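Local coordinates for histidine triad (HIT) protein (PDB 3OHE), which probably acts as a hydrolase of the histidine triad family, whose members typically hydrolyse or transfer nucleotides, and binds calcium ions in the crystal, at residues E18-C22 with R57-E61; W32-V38 with H91-R97; I44-L50 with V87-H91. All coordinates share one frame; numbering follows the deposited sequence. Where two conformers were deposited one is given.

Contact 1: E18-C22 with R57-E61; sequences ESRLC and RLLFE
Glu61, on helix 52-72, pushes its carboxylate into the hairpin turn between strands 13-18 and 22-27, where Ser19 builds an ST motif. Ser19 OG donates to Glu61 OE1 at 2.6 Å, meeting it from above the carboxylate plane, and itself accepts from Cys22 N. Leu21 N reaches Glu61 OE2 at 3.1 Å on the syn lone pair. The anti side of that same oxygen is gripped by Arg57 NE (2.8 Å from Glu61 OE2) and, more loosely, by Arg57 NH2, with OE2 in the guanidinium plane, at its edge. A bend in Arg57 (chi2 69°) folds its end back toward Glu61, one helical turn on. Against one face of the Arg57 guanidinium lies that of Arg20, planes 15° apart and centres separated by 4.2 Å; Phe60 takes the opposite face. Arg20 NE is salt-bridged to the chain-terminal carboxylate of Ala137, so each guanidinium has a negative partner, which probably offsets the closeness of the like charges. With an alanine in place of Glu61, Ser19 OG and Leu21 N would probably be left without their acceptor and Arg57 without its counter-charge. Deeper in, Leu21 CD2 crosses to Leu58 CB, and Cys22 SG touches Leu58 CD1 at 3.8 Å.

Contact 2: W32-V38 with H91-R97; sequences WPWVILV and HLHHIVR
His94 and Val35 bond through their backbones in both directions, and the histidine ring adds a third bond. His94 N donates to Val35 O at 2.8 Å, and Val35 N returns to His94 O at 2.9 Å. The imidazole, with CG anti to the carbonyl carbon (chi1 -56°), brings its ND1 edge to the same acceptor, and His94 ND1 approaches Val35 O at 3.3 Å, with the oxygen close to the ring plane but the donor well above the plane of the carbonyl. One peptide oxygen thus takes two donors from a single residue. At the far end of the ring, His94 NE2 is hydrogen-bonded to Ser62 of helix 52-72. Leu37 crosses the imidazole at about a right angle, with Leu37 CD1 3.7 Å from His94 CE1, while its backbone pairs in both directions with that of Leu92.

These are neighbouring antiparallel strands of the five-stranded sheet of the HIT fold, 34-39 lying at its middle. Val35, Leu37, Leu92 and His94 point to the side of the sheet packed by helix 52-72; Trp34, Ile36, His93 and Ile95 point to the other.

On that second side Trp34 lies alongside both His93 and Ile95. Its indole NE1 donates to His93 ND1 at 2.9 Å, the bond lying in the indole plane but tilted 22° from that of the imidazole. The two rings meet rim to rim, their planes 62° apart. Ile95 CG1 sits over the face of the indole, 3.6 Å from the centroid of its five-membered ring, a CH-pi contact, and Ile95 CD1 extends over the same face. Trp109 meets both aromatic rings, edge-to-face in the case of His93. Opposite His93 on the neighbouring strand is Ile36, whose CG2 rests against His91 CB at 3.6 Å.

Contact 3: I44-L50 with V87-H91; sequences IREIYEL and VPQLH
The 87-91 loop, which carries the start of the histidine-triad motif before strand 92-97, is held to the loop before helix 52-72 chiefly by Leu90. Its backbone N donates to Ile44 O at 2.9 Å, the donor tilted 21° from the carbonyl plane, and its side chain enters among three aliphatic neighbours. With CG anti to the backbone N (chi1 172°), the two methyl groups divide the work: Leu90 CD2 lies 3.6 Å from Ile44 CG2 and also touches Leu50 CD1, whereas Leu90 CD1 faces Ile47 CG1 at 3.9 Å. One residue along, Arg45 CA directs its hydrogen at Pro88 O, a CA-H...O contact of 3.2 Å, and the Arg45 chain runs past the proline ring.

Within the 44-50 loop, Glu49 OE1 in one of its two conformers accepts from Arg45 N and Glu46 N. Glu46 turns away from Leu90; its OE2 accepts from the backbone N of Met78 and is salt-bridged to Lys77, both of the second subunit, so the loop also belongs to the dimer contact.

On the other side of Leu90, His91 ND1 donates to Gln89 O at 2.8 Å, in the imidazole plane and nearly straight at 173°. A histidine oriented by the carbonyl two residues earlier is typical of the HIT motif, in which Gln89 appears to stand at the usual first histidine and His91 at the position of the nucleophile in catalytic relatives.

Contacts 1 and 3 lie toward the periphery, and both touch the buried sheet pairing of contact 2. The centre of contact 1 is about 14 Å from that of contact 2 and about 14 Å from that of contact 3; the centres of contacts 2 and 3 are about 16 Å apart. Cys22 SG of contact 1 reaches Leu37 CB of contact 2 at 4.0 Å, and Leu58 CD2 meets Leu50 CD1 of contact 3 at 3.9 Å. Contacts 2 and 3 share His91, whose side chain is about 3 Å from a bound glycerol, probably from the crystallisation liquor but consistent with a pocket at the presumed active site. Calcium ions lie about 8 Å from the side chain of Arg57 and about 10 Å from that of Ile36.

Contact 1: E18-C22 with R57-E61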
loop_
_atom_site.group_PDB
_atom_site.type_symbol
_atom_site.label_atom_id
_atom_site.label_comp_id
_atom_site.label_asym_id
_atom_site.label_seq_id
_atom_site.Cartn_x
_atom_site.Cartn_y
_atom_site.Cartn_z
ATOM N N GLU A 18 8.014 -19.377 -2.451
ATOM C CA GLU A 18 7.501 -19.233 -1.091
ATOM C C GLU A 18 8.527 -18.502 -0.243
ATOM O O GLU A 18 9.695 -18.919 -0.179
ATOM C CB GLU A 18 7.298 -20.618 -0.445
ATOM C CG GLU A 18 6.339 -21.499 -1.195
ATOM C CD GLU A 18 6.248 -22.931 -0.683
ATOM O OE1 GLU A 18 7.166 -23.384 0.029
ATOM O OE2 GLU A 18 5.239 -23.575 -1.046
ATOM N N SER A 19 8.087 -17.471 0.449
ATOM C CA SER A 19 8.891 -16.895 1.520
ATOM C C SER A 19 8.552 -17.636 2.824
ATOM O O SER A 19 7.691 -18.529 2.845
ATOM C CB SER A 19 8.595 -15.428 1.657
ATOM O OG SER A 19 7.249 -15.215 2.023
ATOM N N ARG A 20 9.166 -17.226 3.925
ATOM C CA ARG A 20 8.878 -17.842 5.208
ATOM C C ARG A 20 7.396 -17.729 5.540
ATOM O O ARG A 20 6.771 -18.718 5.954
ATOM C CB ARG A 20 9.739 -17.232 6.307
ATOM C CG ARG A 20 9.775 -18.076 7.586
ATOM C CD ARG A 20 10.744 -17.561 8.625
ATOM N NE ARG A 20 12.105 -17.591 8.075
ATOM C CZ ARG A 20 13.176 -17.166 8.728
ATOM N NH1 ARG A 20 13.053 -16.654 9.942
ATOM N NH2 ARG A 20 14.366 -17.202 8.133
ATOM N N LEU A 21 6.799 -16.557 5.301
ATOM C CA LEU A 21 5.399 -16.335 5.643
ATOM C C LEU A 21 4.405 -16.436 4.475
ATOM O O LEU A 21 3.225 -16.700 4.728
ATOM C CB LEU A 21 5.292 -14.935 6.292
ATOM C CG LEU A 21 3.897 -14.448 6.728
ATOM C CD1 LEU A 21 3.351 -15.350 7.830
ATOM C CD2 LEU A 21 3.983 -12.991 7.179
ATOM N N CYS A 22 4.859 -16.190 3.248
ATOM C CA CYS A 22 3.952 -15.884 2.145
ATOM C C CYS A 22 4.122 -16.752 0.921
ATOM O O CYS A 22 5.235 -17.181 0.557
ATOM C CB CYS A 22 4.141 -14.440 1.655
ATOM S SG CYS A 22 3.881 -13.164 2.914
ATOM N N ARG A 57 7.064 -9.568 10.212
ATOM C CA ARG A 57 7.644 -10.439 9.208
ATOM C C ARG A 57 7.206 -10.045 7.805
ATOM O O ARG A 57 8.026 -10.024 6.879
ATOM C CB ARG A 57 7.328 -11.905 9.502
ATOM C CG ARG A 57 7.917 -12.891 8.489
ATOM C CD ARG A 57 9.422 -12.968 8.575
ATOM N NE ARG A 57 9.969 -13.589 7.376
ATOM C CZ ARG A 57 11.265 -13.772 7.189
ATOM N NH1 ARG A 57 12.139 -13.559 8.169
ATOM N NH2 ARG A 57 11.672 -14.215 6.019
ATOM N N LEU A 58 5.933 -9.729 7.643
ATOM C CA LEU A 58 5.451 -9.272 6.352
ATOM C C LEU A 58 6.182 -8.002 5.908
ATOM O O LEU A 58 6.550 -7.865 4.750
ATOM C CB LEU A 58 3.934 -9.010 6.391
ATOM C CG LEU A 58 3.280 -8.557 5.080
ATOM C CD1 LEU A 58 3.553 -9.558 3.936
ATOM C CD2 LEU A 58 1.789 -8.348 5.340
ATOM N N LEU A 59 6.370 -7.060 6.834
ATOM C CA LEU A 59 7.121 -5.854 6.533
ATOM C C LEU A 59 8.540 -6.170 6.091
ATOM O O LEU A 59 9.050 -5.624 5.109
ATOM C CB LEU A 59 7.135 -4.932 7.765
ATOM C CG LEU A 59 8.090 -3.744 7.725
ATOM C CD1 LEU A 59 7.698 -2.733 6.645
ATOM C CD2 LEU A 59 8.156 -3.079 9.154
ATOM N N PHE A 60 9.221 -7.042 6.835
ATOM C CA PHE A 60 10.597 -7.442 6.469
ATOM C C PHE A 60 10.609 -7.978 5.029
ATOM O O PHE A 60 11.445 -7.575 4.205
ATOM C CB PHE A 60 11.153 -8.503 7.441
ATOM C CG PHE A 60 12.396 -9.130 6.953
ATOM C CD1 PHE A 60 13.597 -8.470 7.020
ATOM C CD2 PHE A 60 12.354 -10.355 6.283
ATOM C CE1 PHE A 60 14.764 -9.082 6.513
ATOM C CE2 PHE A 60 13.499 -10.948 5.763
ATOM C CZ PHE A 60 14.693 -10.284 5.873
ATOM N N GLU A 61 9.697 -8.891 4.737
ATOM C CA GLU A 61 9.659 -9.528 3.415
ATOM C C GLU A 61 9.316 -8.516 2.330
ATOM O O GLU A 61 9.922 -8.521 1.247
ATOM C CB GLU A 61 8.670 -10.707 3.395
ATOM C CG GLU A 61 9.145 -11.838 4.322
ATOM C CD GLU A 61 8.283 -13.098 4.274
ATOM O OE1 GLU A 61 7.307 -13.078 3.517
ATOM O OE2 GLU A 61 8.596 -14.091 4.986
#

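Contact 2: W32-V38 with H91-R97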
loop_
_atom_site.group_PDB
_atom_site.type_symbol
_atom_site.label_atom_id
_atom_site.label_comp_id
_atom_site.label_asym_id
_atom_site.label_seq_id
_atom_site.Cartn_x
_atom_site.Cartn_y
_atom_site.Cartn_z
ATOM N N TRP A 32 3.611 -4.671 -16.481
ATOM C CA TRP A 32 4.471 -4.165 -15.401
ATOM C C TRP A 32 5.012 -5.350 -14.621
ATOM O O TRP A 32 4.289 -6.323 -14.479
ATOM C CB TRP A 32 3.725 -3.257 -14.377
ATOM C CG TRP A 32 3.020 -2.107 -14.939
ATOM C CD1 TRP A 32 3.518 -0.840 -15.144
ATOM C CD2 TRP A 32 1.699 -2.095 -15.440
ATOM N NE1 TRP A 32 2.571 -0.057 -15.706
ATOM C CE2 TRP A 32 1.445 -0.776 -15.907
ATOM C CE3 TRP A 32 0.661 -3.042 -15.464
ATOM C CZ2 TRP A 32 0.240 -0.410 -16.451
ATOM C CZ3 TRP A 32 -0.507 -2.687 -15.998
ATOM C CH2 TRP A 32 -0.726 -1.354 -16.486
ATOM N N PRO A 33 6.234 -5.252 -14.043
ATOM C CA PRO A 33 6.710 -6.264 -13.089
ATOM C C PRO A 33 5.898 -6.154 -11.812
ATOM O O PRO A 33 5.949 -5.110 -11.133
ATOM C CB PRO A 33 8.193 -5.896 -12.891
ATOM C CG PRO A 33 8.546 -4.974 -14.062
ATOM C CD PRO A 33 7.282 -4.230 -14.311
ATOM N N TRP A 34 5.140 -7.185 -11.491
ATOM C CA TRP A 34 4.086 -7.085 -10.462
ATOM C C TRP A 34 4.043 -8.402 -9.702
ATOM O O TRP A 34 3.692 -9.444 -10.255
ATOM C CB TRP A 34 2.778 -6.746 -11.171
ATOM C CG TRP A 34 1.550 -6.556 -10.346
ATOM C CD1 TRP A 34 1.335 -6.829 -9.045
ATOM C CD2 TRP A 34 0.329 -6.046 -10.864
ATOM N NE1 TRP A 34 0.032 -6.504 -8.709
ATOM C CE2 TRP A 34 -0.614 -6.039 -9.828
ATOM C CE3 TRP A 34 -0.077 -5.643 -12.139
ATOM C CZ2 TRP A 34 -1.928 -5.602 -10.042
ATOM C CZ3 TRP A 34 -1.361 -5.208 -12.331
ATOM C CH2 TRP A 34 -2.266 -5.185 -11.296
ATOM N N VAL A 35 4.455 -8.336 -8.432
ATOM C CA VAL A 35 4.553 -9.510 -7.555
ATOM C C VAL A 35 3.656 -9.279 -6.332
ATOM O O VAL A 35 3.637 -8.163 -5.761
ATOM C CB VAL A 35 6.011 -9.754 -7.146
ATOM C CG1 VAL A 35 6.128 -10.865 -6.093
ATOM C CG2 VAL A 35 6.868 -10.089 -8.384
ATOM N N ILE A 36 2.972 -10.351 -5.913
ATOM C CA ILE A 36 2.035 -10.305 -4.817
ATOM C C ILE A 36 2.560 -11.215 -3.717
ATOM O O ILE A 36 2.958 -12.347 -3.990
ATOM C CB ILE A 36 0.646 -10.738 -5.313
ATOM C CG1 ILE A 36 0.178 -9.799 -6.447
ATOM C CG2 ILE A 36 -0.364 -10.746 -4.170
ATOM C CD1 ILE A 36 -1.124 -10.193 -7.060
ATOM N N LEU A 37 2.568 -10.711 -2.476
ATOM C CA LEU A 37 2.819 -11.539 -1.292
ATOM C C LEU A 37 1.510 -11.863 -0.617
ATOM O O LEU A 37 0.738 -10.946 -0.303
ATOM C CB LEU A 37 3.728 -10.820 -0.288
ATOM C CG LEU A 37 5.157 -10.557 -0.716
ATOM C CD1 LEU A 37 5.898 -9.809 0.409
ATOM C CD2 LEU A 37 5.857 -11.860 -1.063
ATOM N N VAL A 38 1.242 -13.151 -0.421
ATOM C CA VAL A 38 0.011 -13.605 0.239
ATOM C C VAL A 38 0.415 -14.344 1.523
ATOM O O VAL A 38 0.868 -15.493 1.474
ATOM C CB VAL A 38 -0.830 -14.526 -0.620
ATOM C CG1 VAL A 38 -2.202 -14.745 0.054
ATOM C CG2 VAL A 38 -1.010 -13.961 -2.052
ATOM N N HIS A 91 -3.516 -9.624 0.518
ATOM C CA HIS A 91 -2.423 -9.803 -0.404
ATOM C C HIS A 91 -1.812 -8.433 -0.669
ATOM O O HIS A 91 -2.522 -7.440 -0.759
ATOM C CB HIS A 91 -2.872 -10.548 -1.664
ATOM C CG HIS A 91 -3.936 -9.860 -2.458
ATOM N ND1 HIS A 91 -5.257 -9.868 -2.084
ATOM C CD2 HIS A 91 -3.896 -9.234 -3.663
ATOM C CE1 HIS A 91 -5.979 -9.248 -3.014
ATOM N NE2 HIS A 91 -5.172 -8.834 -3.974
ATOM N N LEU A 92 -0.492 -8.416 -0.820
ATOM C CA LEU A 92 0.239 -7.163 -0.893
ATOM C C LEU A 92 0.883 -7.043 -2.271
ATOM O O LEU A 92 1.740 -7.857 -2.633
ATOM C CB LEU A 92 1.258 -7.135 0.267
ATOM C CG LEU A 92 2.024 -5.862 0.556
ATOM C CD1 LEU A 92 1.014 -4.736 0.930
ATOM C CD2 LEU A 92 3.063 -6.041 1.684
ATOM N N HIS A 93 0.451 -6.044 -3.033
ATOM C CA HIS A 93 0.962 -5.750 -4.385
ATOM C C HIS A 93 2.278 -5.020 -4.333
ATOM O O HIS A 93 2.422 -4.083 -3.563
ATOM C CB HIS A 93 -0.027 -4.845 -5.131
ATOM C CG HIS A 93 -1.384 -5.424 -5.316
ATOM N ND1 HIS A 93 -1.653 -6.345 -6.296
ATOM C CD2 HIS A 93 -2.545 -5.153 -4.688
ATOM C CE1 HIS A 93 -2.936 -6.643 -6.237
ATOM N NE2 HIS A 93 -3.498 -5.938 -5.272
ATOM N N HIS A 94 3.218 -5.437 -5.188
ATOM C CA HIS A 94 4.515 -4.776 -5.374
ATOM C C HIS A 94 4.727 -4.590 -6.876
ATOM O O HIS A 94 4.907 -5.578 -7.592
ATOM C CB HIS A 94 5.657 -5.619 -4.791
ATOM C CG HIS A 94 5.496 -5.957 -3.352
ATOM N ND1 HIS A 94 4.609 -6.904 -2.902
ATOM C CD2 HIS A 94 6.083 -5.442 -2.258
ATOM C CE1 HIS A 94 4.668 -6.945 -1.580
ATOM N NE2 HIS A 94 5.559 -6.074 -1.159
ATOM N N ILE A 95 4.638 -3.340 -7.321
ATOM C CA ILE A 95 4.634 -3.046 -8.765
ATOM C C ILE A 95 5.783 -2.087 -9.076
ATOM O O ILE A 95 5.878 -1.014 -8.475
ATOM C CB ILE A 95 3.307 -2.439 -9.213
ATOM C CG1 ILE A 95 2.114 -3.283 -8.706
ATOM C CG2 ILE A 95 3.282 -2.314 -10.750
ATOM C CD1 ILE A 95 0.764 -2.643 -8.889
ATOM N N VAL A 96 6.688 -2.506 -9.949
ATOM C CA VAL A 96 7.753 -1.626 -10.433
ATOM C C VAL A 96 7.202 -0.689 -11.489
ATOM O O VAL A 96 6.566 -1.130 -12.441
ATOM C CB VAL A 96 8.945 -2.442 -10.999
ATOM C CG1 VAL A 96 10.019 -1.484 -11.537
ATOM C CG2 VAL A 96 9.514 -3.369 -9.973
ATOM N N ARG A 97 7.442 0.606 -11.291
ATOM C CA ARG A 97 6.977 1.625 -12.230
ATOM C C ARG A 97 8.148 2.313 -12.926
ATOM O O ARG A 97 9.255 2.410 -12.361
ATOM C CB ARG A 97 6.153 2.704 -11.492
ATOM C CG ARG A 97 4.988 2.166 -10.713
ATOM C CD ARG A 97 3.975 1.423 -11.564
ATOM N NE ARG A 97 3.477 2.250 -12.664
ATOM C CZ ARG A 97 2.465 3.094 -12.573
ATOM N NH1 ARG A 97 1.811 3.252 -11.453
ATOM N NH2 ARG A 97 2.113 3.814 -13.632
#

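Contact 3: I44-L50 with V87-H91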
loop_
_atom_site.group_PDB
_atom_site.type_symbol
_atom_site.label_atom_id
_atom_site.label_comp_id
_atom_site.label_asym_id
_atom_site.label_seq_id
_atom_site.Cartn_x
_atom_site.Cartn_y
_atom_site.Cartn_z
ATOM N N ILE A 44 -7.582 -13.646 7.093
ATOM C CA ILE A 44 -7.053 -12.287 7.291
ATOM C C ILE A 44 -7.467 -11.393 6.138
ATOM O O ILE A 44 -7.165 -11.732 4.997
ATOM C CB ILE A 44 -5.513 -12.325 7.372
ATOM C CG1 ILE A 44 -5.021 -13.270 8.480
ATOM C CG2 ILE A 44 -4.954 -10.891 7.575
ATOM C CD1 ILE A 44 -5.470 -12.833 9.909
ATOM N N ARG A 45 -8.146 -10.285 6.445
ATOM C CA ARG A 45 -8.571 -9.302 5.445
ATOM C C ARG A 45 -7.617 -8.105 5.339
ATOM O O ARG A 45 -7.477 -7.534 4.272
ATOM C CB ARG A 45 -9.989 -8.793 5.771
ATOM C CG ARG A 45 -11.063 -9.852 5.614
ATOM C CD ARG A 45 -12.394 -9.423 6.255
ATOM N NE ARG A 45 -12.854 -8.129 5.771
ATOM C CZ ARG A 45 -13.554 -7.934 4.665
ATOM N NH1 ARG A 45 -13.976 -8.958 3.947
ATOM N NH2 ARG A 45 -13.902 -6.687 4.291
ATOM N N GLU A 46 -7.010 -7.723 6.456
ATOM C CA GLU A 46 -6.261 -6.497 6.598
ATOM C C GLU A 46 -4.919 -6.776 7.267
ATOM O O GLU A 46 -4.815 -7.673 8.100
ATOM C CB GLU A 46 -7.011 -5.501 7.514
ATOM C CG GLU A 46 -8.439 -5.188 7.085
ATOM C CD GLU A 46 -8.524 -4.331 5.822
ATOM O OE1 GLU A 46 -7.470 -3.870 5.278
ATOM O OE2 GLU A 46 -9.689 -4.088 5.371
ATOM N N ILE A 47 -3.919 -5.953 6.972
ATOM C CA ILE A 47 -2.621 -6.099 7.605
ATOM C C ILE A 47 -2.715 -6.086 9.129
ATOM O O ILE A 47 -2.087 -6.897 9.801
ATOM C CB ILE A 47 -1.605 -5.013 7.123
ATOM C CG1 ILE A 47 -1.335 -5.132 5.629
ATOM C CG2 ILE A 47 -0.296 -5.042 7.986
ATOM C CD1 ILE A 47 -0.771 -3.817 5.036
ATOM N N TYR A 48 -3.544 -5.180 9.642
ATOM C CA TYR A 48 -3.647 -5.002 11.069
ATOM C C TYR A 48 -4.242 -6.215 11.805
ATOM O O TYR A 48 -4.174 -6.275 13.048
ATOM C CB TYR A 48 -4.409 -3.696 11.407
ATOM C CG TYR A 48 -5.864 -3.677 11.014
ATOM C CD1 TYR A 48 -6.839 -4.345 11.756
ATOM C CD2 TYR A 48 -6.296 -2.918 9.960
ATOM C CE1 TYR A 48 -8.156 -4.291 11.387
ATOM C CE2 TYR A 48 -7.615 -2.837 9.609
ATOM C CZ TYR A 48 -8.533 -3.515 10.317
ATOM O OH TYR A 48 -9.846 -3.431 9.963
ATOM N N GLU A 49 -4.866 -7.142 11.072
ATOM C CA GLU A 49 -5.473 -8.325 11.693
ATOM C C GLU A 49 -4.451 -9.424 11.905
ATOM O O GLU A 49 -4.749 -10.417 12.565
ATOM C CB GLU A 49 -6.636 -8.844 10.846
ATOM C CG GLU A 49 -7.812 -7.892 10.854
ATOM C CD GLU A 49 -8.905 -8.293 9.893
ATOM O OE1 GLU A 49 -8.619 -8.904 8.848
ATOM O OE2 GLU A 49 -10.065 -7.971 10.159
ATOM N N LEU A 50 -3.249 -9.299 11.339
ATOM C CA LEU A 50 -2.185 -10.254 11.612
ATOM C C LEU A 50 -1.661 -9.982 13.035
ATOM O O LEU A 50 -1.577 -8.844 13.474
ATOM C CB LEU A 50 -1.033 -10.076 10.645
ATOM C CG LEU A 50 -1.225 -10.562 9.220
ATOM C CD1 LEU A 50 -0.062 -10.042 8.372
ATOM C CD2 LEU A 50 -1.291 -12.103 9.134
ATOM N N VAL A 87 -11.427 -9.286 -3.333
ATOM C CA VAL A 87 -10.796 -10.508 -2.841
ATOM C C VAL A 87 -10.454 -10.276 -1.394
ATOM O O VAL A 87 -9.586 -9.448 -1.080
ATOM C CB VAL A 87 -9.560 -10.854 -3.676
ATOM C CG1 VAL A 87 -8.808 -12.020 -3.051
ATOM C CG2 VAL A 87 -9.983 -11.143 -5.142
ATOM N N PRO A 88 -11.126 -10.980 -0.479
ATOM C CA PRO A 88 -10.979 -10.629 0.949
ATOM C C PRO A 88 -9.682 -11.134 1.587
ATOM O O PRO A 88 -9.290 -10.630 2.615
ATOM C CB PRO A 88 -12.201 -11.294 1.609
ATOM C CG PRO A 88 -12.487 -12.508 0.725
ATOM C CD PRO A 88 -12.178 -12.000 -0.689
ATOM N N GLN A 89 -8.998 -12.044 0.923
ATOM C CA GLN A 89 -7.754 -12.601 1.414
ATOM C C GLN A 89 -6.629 -11.587 1.264
ATOM O O GLN A 89 -6.281 -11.207 0.158
ATOM C CB GLN A 89 -7.453 -13.862 0.641
ATOM C CG GLN A 89 -6.163 -14.586 1.064
ATOM C CD GLN A 89 -6.095 -15.968 0.470
ATOM O OE1 GLN A 89 -5.624 -16.160 -0.654
ATOM N NE2 GLN A 89 -6.650 -16.942 1.195
ATOM N N LEU A 90 -6.035 -11.193 2.379
ATOM C CA LEU A 90 -4.965 -10.202 2.393
ATOM C C LEU A 90 -3.863 -10.590 1.390
ATOM O O LEU A 90 -3.310 -11.689 1.449
ATOM C CB LEU A 90 -4.344 -10.104 3.777
ATOM C CG LEU A 90 -3.078 -9.233 3.924
ATOM C CD1 LEU A 90 -3.360 -7.784 3.545
ATOM C CD2 LEU A 90 -2.520 -9.372 5.323
ATOM N N HIS A 91 -3.516 -9.624 0.518
ATOM C CA HIS A 91 -2.423 -9.803 -0.404
ATOM C C HIS A 91 -1.812 -8.433 -0.669
ATOM O O HIS A 91 -2.522 -7.440 -0.759
ATOM C CB HIS A 91 -2.872 -10.548 -1.664
ATOM C CG HIS A 91 -3.936 -9.860 -2.458
ATOM N ND1 HIS A 91 -5.257 -9.868 -2.084
ATOM C CD2 HIS A 91 -3.896 -9.234 -3.663
ATOM C CE1 HIS A 91 -5.979 -9.248 -3.014
ATOM N NE2 HIS A 91 -5.172 -8.834 -3.974
#